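PDB 3JS9: nucleoside diphosphate kinase family protein from Babesia bovis, which probably catalyses transfer of the terminal phosphate of a nucleoside triphosphate to a nucleoside diphosphate, through a phosphohistidine intermediate and with magnesium as cofactor. Local coordinates for the interface of chains A and B. Numbering follows the deposited sequence. Chains: chain A/B, Nucleoside diphosphate kinase family protein.

The three contacts line one two-fold symmetric interface between chains A and B, two of six copies in the deposited assembly. Between C-alpha centres, contacts 1 and 2 lie about 8 Å apart, contacts 2 and 3 about 12 Å, and contacts 1 and 3 about 15 Å. Helix 26-36 serves both contact 1 and contact 2, and strand 39-46 runs through contact 2 and contact 3. The seam thus passes from a charged patch through an apolar centre to the C-terminal segment. The centres lie about 13 to 15 Å from A:His123, the predicted active-site histidine, so a role in assembly is the likelier one.

Contact 1: the interface of chains A and B. Residues chain A 27-28, 31; chain B 31.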
loop_
_atom_site.group_PDB
_atom_site.type_symbol
_atom_site.label_atom_id
_atom_site.label_comp_id
_atom_site.label_asym_id
_atom_site.label_seq_id
_atom_site.Cartn_x
_atom_site.Cartn_y
_atom_site.Cartn_z
ATOM N N GLY A 27 -10.866 -7.865 1.496
ATOM C CA GLY A 27 -9.496 -8.177 1.023
ATOM C C GLY A 27 -8.430 -7.621 1.948
ATOM O O GLY A 27 -7.473 -8.315 2.296
ATOM N N GLU A 28 -8.606 -6.369 2.362
ATOM C CA GLU A 28 -7.725 -5.705 3.294
ATOM C C GLU A 28 -7.580 -6.488 4.598
ATOM O O GLU A 28 -6.481 -6.643 5.111
ATOM C CB GLU A 28 -8.281 -4.310 3.574
ATOM C CG GLU A 28 -7.516 -3.457 4.570
ATOM C CD GLU A 28 -6.082 -3.136 4.142
ATOM O OE1 GLU A 28 -5.815 -3.019 2.943
ATOM O OE2 GLU A 28 -5.204 -3.006 5.012
ATOM N N LYS A 31 -5.845 -9.914 4.058
ATOM C CA LYS A 31 -4.442 -9.638 3.789
ATOM C C LYS A 31 -3.677 -9.310 5.087
ATOM O O LYS A 31 -2.530 -9.748 5.274
ATOM C CB LYS A 31 -4.379 -8.514 2.767
ATOM C CG LYS A 31 -2.974 -8.027 2.353
ATOM C CD LYS A 31 -3.143 -7.064 1.142
ATOM C CE LYS A 31 -1.986 -6.025 1.016
ATOM N NZ LYS A 31 -0.728 -6.685 0.534
ATOM N N LYS B 31 -8.483 -8.319 -2.780
ATOM C CA LYS B 31 -8.533 -6.873 -2.632
ATOM C C LYS B 31 -8.486 -6.168 -4.002
ATOM O O LYS B 31 -9.197 -5.175 -4.229
ATOM C CB LYS B 31 -7.390 -6.462 -1.718
ATOM C CG LYS B 31 -7.226 -4.952 -1.443
ATOM C CD LYS B 31 -6.171 -4.787 -0.311
ATOM C CE LYS B 31 -5.431 -3.414 -0.354
ATOM N NZ LYS B 31 -6.338 -2.307 0.096
#
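The carboxylate of A:Glu28 is the flat group of this patch, and B:Lys31 meets it at one end rather than over a face: NZ approaches OE1 nearly along its C-O axis. The patch belongs to the two-fold dimer interface, where helix 26-36 of each chain packs against its twin. NZ of B:Lys31 donates a 3.0 Å hydrogen bond to OE1 of A:Glu28, which is also the salt bridge of the pair. The two side chains lie side by side and point the same way. A:Glu28 leaves the helix with CG anti to the backbone N and bends at chi2 (62°), which brings the carboxylate back alongside the lysine. B:Lys31 stays nearly extended until chi4 (73°), where the last bond turns the ammonium towards the acid. On the way, CB of B:Lys31 lies 3.9 Å from CA of A:Gly27, and CD of B:Lys31 lies 4.0 Å from CA of A:Glu28. The lack of a side chain at A:Gly27 probably lets the aliphatic chain lie close to the helix. The nearby ammonium would probably favour the charged carboxylate. Two-fold symmetry repeats the bridge with the chains exchanged, and the paired lysines pass each other at a slant, CD of A:Lys31 lying 4.1 Å from CD of B:Lys31.

Contact 2: the interface of chains A and B. Residues chain A 26, 30, 43, 79; chain B 26, 30, 43, 79.
A:Phe79 and B:Phe79 approach from opposite directions across the dimer seam of this NDK-family protein, each ring placing its CZ at the edge of the other, in plane. The rings therefore meet rim to rim rather than stacking, with 3.9 Å between CZ of A:Phe79 and CZ of B:Phe79. Each benzyl group leaves strand 78-85 with CG anti to the backbone N (chi1 -176°), and chi2 -90° turns the ring plane perpendicular to the plane of CA, CB and CG. One face of each ring is capped from its own chain: CG2 of A:Ile26 sits 3.6 Å above the plane of A:Phe79, over its centre. The same methyl, CG2 of A:Ile26, faces the partner, 3.8 Å from CD1 of B:Leu30, whose side chain runs aslant to the isoleucine. CD2 of B:Leu30 lies near it too, so both branches of the leucine touch the methyl. A:Leu30 and B:Leu30 cross at about a right angle, and their CD1 methyls come within 3.9 Å of each other. On the strand side, CB of A:Ala43 reaches the rim of the opposite ring, 4.0 Å from CE2 of B:Phe79. Its small methyl, on strand 39-46, probably lets the phenyl ring come close to that strand, and B:Ala43 meets CE2 of A:Phe79 likewise.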
loop_
_atom_site.group_PDB
_atom_site.type_symbol
_atom_site.label_atom_id
_atom_site.label_comp_id
_atom_site.label_asym_id
_atom_site.label_seq_id
_atom_site.Cartn_x
_atom_site.Cartn_y
_atom_site.Cartn_z
ATOM N N ILE A 26 -13.046 -6.619 2.756
ATOM C CA ILE A 26 -12.786 -8.045 2.952
ATOM C C ILE A 26 -11.329 -8.335 2.663
ATOM O O ILE A 26 -10.638 -8.989 3.485
ATOM C CB ILE A 26 -13.652 -8.980 2.065
ATOM C CG1 ILE A 26 -15.142 -8.829 2.415
ATOM C CG2 ILE A 26 -13.161 -10.450 2.187
ATOM C CD1 ILE A 26 -16.111 -9.398 1.355
ATOM N N LEU A 30 -8.414 -9.777 5.244
ATOM C CA LEU A 30 -7.784 -11.065 4.973
ATOM C C LEU A 30 -6.256 -10.882 4.872
ATOM O O LEU A 30 -5.479 -11.564 5.534
ATOM C CB LEU A 30 -8.368 -11.689 3.698
ATOM C CG LEU A 30 -8.276 -13.227 3.514
ATOM C CD1 LEU A 30 -9.179 -13.667 2.394
ATOM C CD2 LEU A 30 -6.848 -13.815 3.296
ATOM N N ALA A 43 -12.361 -20.427 5.041
ATOM C CA ALA A 43 -12.896 -19.132 4.692
ATOM C C ALA A 43 -14.090 -19.376 3.808
ATOM O O ALA A 43 -14.074 -20.352 3.048
ATOM C CB ALA A 43 -11.846 -18.318 3.936
ATOM N N PHE A 79 -18.150 -12.299 5.849
ATOM C CA PHE A 79 -17.065 -13.136 5.356
ATOM C C PHE A 79 -16.393 -13.828 6.517
ATOM O O PHE A 79 -15.876 -13.163 7.414
ATOM C CB PHE A 79 -16.091 -12.325 4.506
ATOM C CG PHE A 79 -14.987 -13.148 3.880
ATOM C CD1 PHE A 79 -13.790 -13.341 4.544
ATOM C CD2 PHE A 79 -15.140 -13.692 2.607
ATOM C CE1 PHE A 79 -12.780 -14.091 3.965
ATOM C CE2 PHE A 79 -14.121 -14.449 2.022
ATOM C CZ PHE A 79 -12.959 -14.657 2.692
ATOM N N ILE B 26 -3.485 -14.416 -1.282
ATOM C CA ILE B 26 -4.941 -14.512 -1.371
ATOM C C ILE B 26 -5.551 -13.144 -1.158
ATOM O O ILE B 26 -6.405 -12.698 -1.965
ATOM C CB ILE B 26 -5.580 -15.493 -0.350
ATOM C CG1 ILE B 26 -5.102 -16.931 -0.610
ATOM C CG2 ILE B 26 -7.130 -15.369 -0.377
ATOM C CD1 ILE B 26 -5.349 -17.911 0.559
ATOM N N LEU B 30 -7.819 -10.878 -3.796
ATOM C CA LEU B 30 -9.199 -10.545 -3.459
ATOM C C LEU B 30 -9.378 -9.013 -3.478
ATOM O O LEU B 30 -10.270 -8.476 -4.129
ATOM C CB LEU B 30 -9.577 -11.146 -2.098
ATOM C CG LEU B 30 -11.076 -11.398 -1.788
ATOM C CD1 LEU B 30 -11.210 -12.278 -0.576
ATOM C CD2 LEU B 30 -11.971 -10.133 -1.618
ATOM N N ALA B 43 -17.179 -17.163 -2.407
ATOM C CA ALA B 43 -15.773 -17.350 -2.135
ATOM C C ALA B 43 -15.664 -18.487 -1.155
ATOM O O ALA B 43 -16.563 -18.632 -0.316
ATOM C CB ALA B 43 -15.184 -16.078 -1.526
ATOM N N PHE B 79 -7.978 -20.949 -3.519
ATOM C CA PHE B 79 -9.015 -20.050 -3.031
ATOM C C PHE B 79 -9.925 -19.660 -4.170
ATOM O O PHE B 79 -9.465 -19.082 -5.154
ATOM C CB PHE B 79 -8.404 -18.844 -2.321
ATOM C CG PHE B 79 -9.422 -17.913 -1.703
ATOM C CD1 PHE B 79 -9.940 -16.855 -2.428
ATOM C CD2 PHE B 79 -9.827 -18.077 -0.381
ATOM C CE1 PHE B 79 -10.869 -16.001 -1.856
ATOM C CE2 PHE B 79 -10.763 -17.216 0.197
ATOM C CZ PHE B 79 -11.287 -16.197 -0.530
#

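Contact 3: the interface of chains A and B. Residues chain A 21-22, 45, 77; chain B 40, 145, 147-148.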
loop_
_atom_site.group_PDB
_atom_site.type_symbol
_atom_site.label_atom_id
_atom_site.label_comp_id
_atom_site.label_asym_id
_atom_site.label_seq_id
_atom_site.Cartn_x
_atom_site.Cartn_y
_atom_site.Cartn_z
ATOM N N VAL A 21 -18.171 -5.546 4.694
ATOM C CA VAL A 21 -18.366 -6.005 3.337
ATOM C C VAL A 21 -18.837 -4.881 2.438
ATOM O O VAL A 21 -18.321 -4.725 1.324
ATOM C CB VAL A 21 -19.338 -7.199 3.252
ATOM C CG1 VAL A 21 -19.700 -7.513 1.787
ATOM C CG2 VAL A 21 -18.747 -8.446 3.982
ATOM N N GLN A 22 -19.791 -4.090 2.931
ATOM C CA GLN A 22 -20.333 -2.944 2.180
ATOM C C GLN A 22 -19.249 -1.916 1.906
ATOM O O GLN A 22 -19.292 -1.195 0.908
ATOM C CB GLN A 22 -21.497 -2.267 2.935
ATOM C CG GLN A 22 -22.706 -3.146 3.114
ATOM C CD GLN A 22 -23.660 -3.109 1.918
ATOM O OE1 GLN A 22 -23.503 -2.312 0.974
ATOM N NE2 GLN A 22 -24.664 -3.966 1.963
ATOM N N PHE A 45 -17.572 -16.740 1.916
ATOM C CA PHE A 45 -18.525 -15.641 1.859
ATOM C C PHE A 45 -19.910 -16.286 2.091
ATOM O O PHE A 45 -20.195 -17.323 1.521
ATOM C CB PHE A 45 -18.457 -15.033 0.445
ATOM C CG PHE A 45 -19.167 -13.710 0.279
ATOM C CD1 PHE A 45 -19.046 -12.688 1.241
ATOM C CD2 PHE A 45 -19.920 -13.471 -0.863
ATOM C CE1 PHE A 45 -19.661 -11.473 1.074
ATOM C CE2 PHE A 45 -20.567 -12.232 -1.053
ATOM C CZ PHE A 45 -20.430 -11.228 -0.084
ATOM N N PRO A 77 -24.379 -9.557 4.033
ATOM C CA PRO A 77 -23.555 -10.755 3.996
ATOM C C PRO A 77 -22.375 -10.642 4.978
ATOM O O PRO A 77 -22.105 -9.541 5.488
ATOM C CB PRO A 77 -23.030 -10.749 2.564
ATOM C CG PRO A 77 -23.017 -9.333 2.193
ATOM C CD PRO A 77 -24.125 -8.672 2.885
ATOM N N LEU B 40 -18.683 -9.133 -5.191
ATOM C CA LEU B 40 -18.385 -10.507 -4.801
ATOM C C LEU B 40 -19.687 -11.285 -4.652
ATOM O O LEU B 40 -20.623 -10.817 -3.988
ATOM C CB LEU B 40 -17.603 -10.553 -3.505
ATOM C CG LEU B 40 -17.205 -11.973 -3.095
ATOM C CD1 LEU B 40 -16.206 -12.556 -4.108
ATOM C CD2 LEU B 40 -16.601 -12.012 -1.676
ATOM N N VAL B 145 -24.181 -15.788 -3.035
ATOM C CA VAL B 145 -24.738 -14.861 -2.079
ATOM C C VAL B 145 -25.516 -13.761 -2.810
ATOM O O VAL B 145 -24.968 -13.089 -3.672
ATOM C CB VAL B 145 -23.639 -14.300 -1.114
ATOM C CG1 VAL B 145 -24.196 -13.219 -0.178
ATOM C CG2 VAL B 145 -23.013 -15.440 -0.303
ATOM N N TRP B 147 -27.061 -10.156 -2.324
ATOM C CA TRP B 147 -26.976 -8.969 -1.482
ATOM C C TRP B 147 -26.960 -7.732 -2.344
ATOM O O TRP B 147 -26.787 -7.836 -3.571
ATOM C CB TRP B 147 -25.749 -9.007 -0.572
ATOM C CG TRP B 147 -24.371 -8.936 -1.216
ATOM C CD1 TRP B 147 -23.795 -9.872 -2.032
ATOM C CD2 TRP B 147 -23.361 -7.924 -0.995
ATOM N NE1 TRP B 147 -22.515 -9.489 -2.360
ATOM C CE2 TRP B 147 -22.219 -8.309 -1.726
ATOM C CE3 TRP B 147 -23.328 -6.717 -0.270
ATOM C CZ2 TRP B 147 -21.055 -7.525 -1.771
ATOM C CZ3 TRP B 147 -22.173 -5.943 -0.297
ATOM C CH2 TRP B 147 -21.042 -6.358 -1.045
ATOM N N GLU B 148 -27.144 -6.568 -1.718
ATOM C CA GLU B 148 -27.148 -5.305 -2.465
ATOM C C GLU B 148 -26.184 -4.266 -1.877
ATOM O O GLU B 148 -26.180 -4.022 -0.661
ATOM C CB GLU B 148 -28.572 -4.742 -2.565
ATOM C CG GLU B 148 -28.832 -4.008 -3.881
ATOM C CD GLU B 148 -30.043 -3.056 -3.834
ATOM O OE1 GLU B 148 -30.949 -3.269 -2.979
ATOM O OE2 GLU B 148 -30.085 -2.096 -4.653
#
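A largely apolar, two-fold symmetric dimer interface forms where B:Trp147 packs against A:Val21, A:Phe45 and A:Pro77, the C-terminal segment of one subunit clasping its neighbour and probably helping to hold the pair together within the six-copy assembly. One face of the indole carries all three chain A groups. CG1 of A:Val21 lies over the six-membered ring of B:Trp147, 3.8 Å from its centroid, while CG of A:Pro77 presses on the five-membered ring, 3.5 Å from CD2 of B:Trp147. The rim of A:Phe45 meets the same face edge-to-face, the planes turned 74° apart. Over one face of A:Phe45, in turn, CD2 of B:Leu40 sits 3.6 Å above the ring centre, and B:Val145 packs its CB 3.7 Å from CE2 of A:Phe45.

The indole leaves the backbone with CG between N and the carbonyl carbon (chi1 66°), and a bond within chain B helps hold its rotation: NE1 of B:Trp147 donates a nearly straight 2.8 Å bond, in the ring plane, to the backbone O of B:Leu40. Beyond the ring, NE2 of A:Gln22 gives its amide N-H to the backbone O of B:Glu148 at 3.0 Å. In the fold, A:Val21 and A:Gln22 end helix 18-22, A:Phe45 lies near the end of strand 39-46, and A:Pro77, after a cis peptide bond, leads into strand 78-85; B:Leu40 lies near the start of strand 39-46, and B:Val145, B:Trp147 and B:Glu148 in loop near the C-terminus.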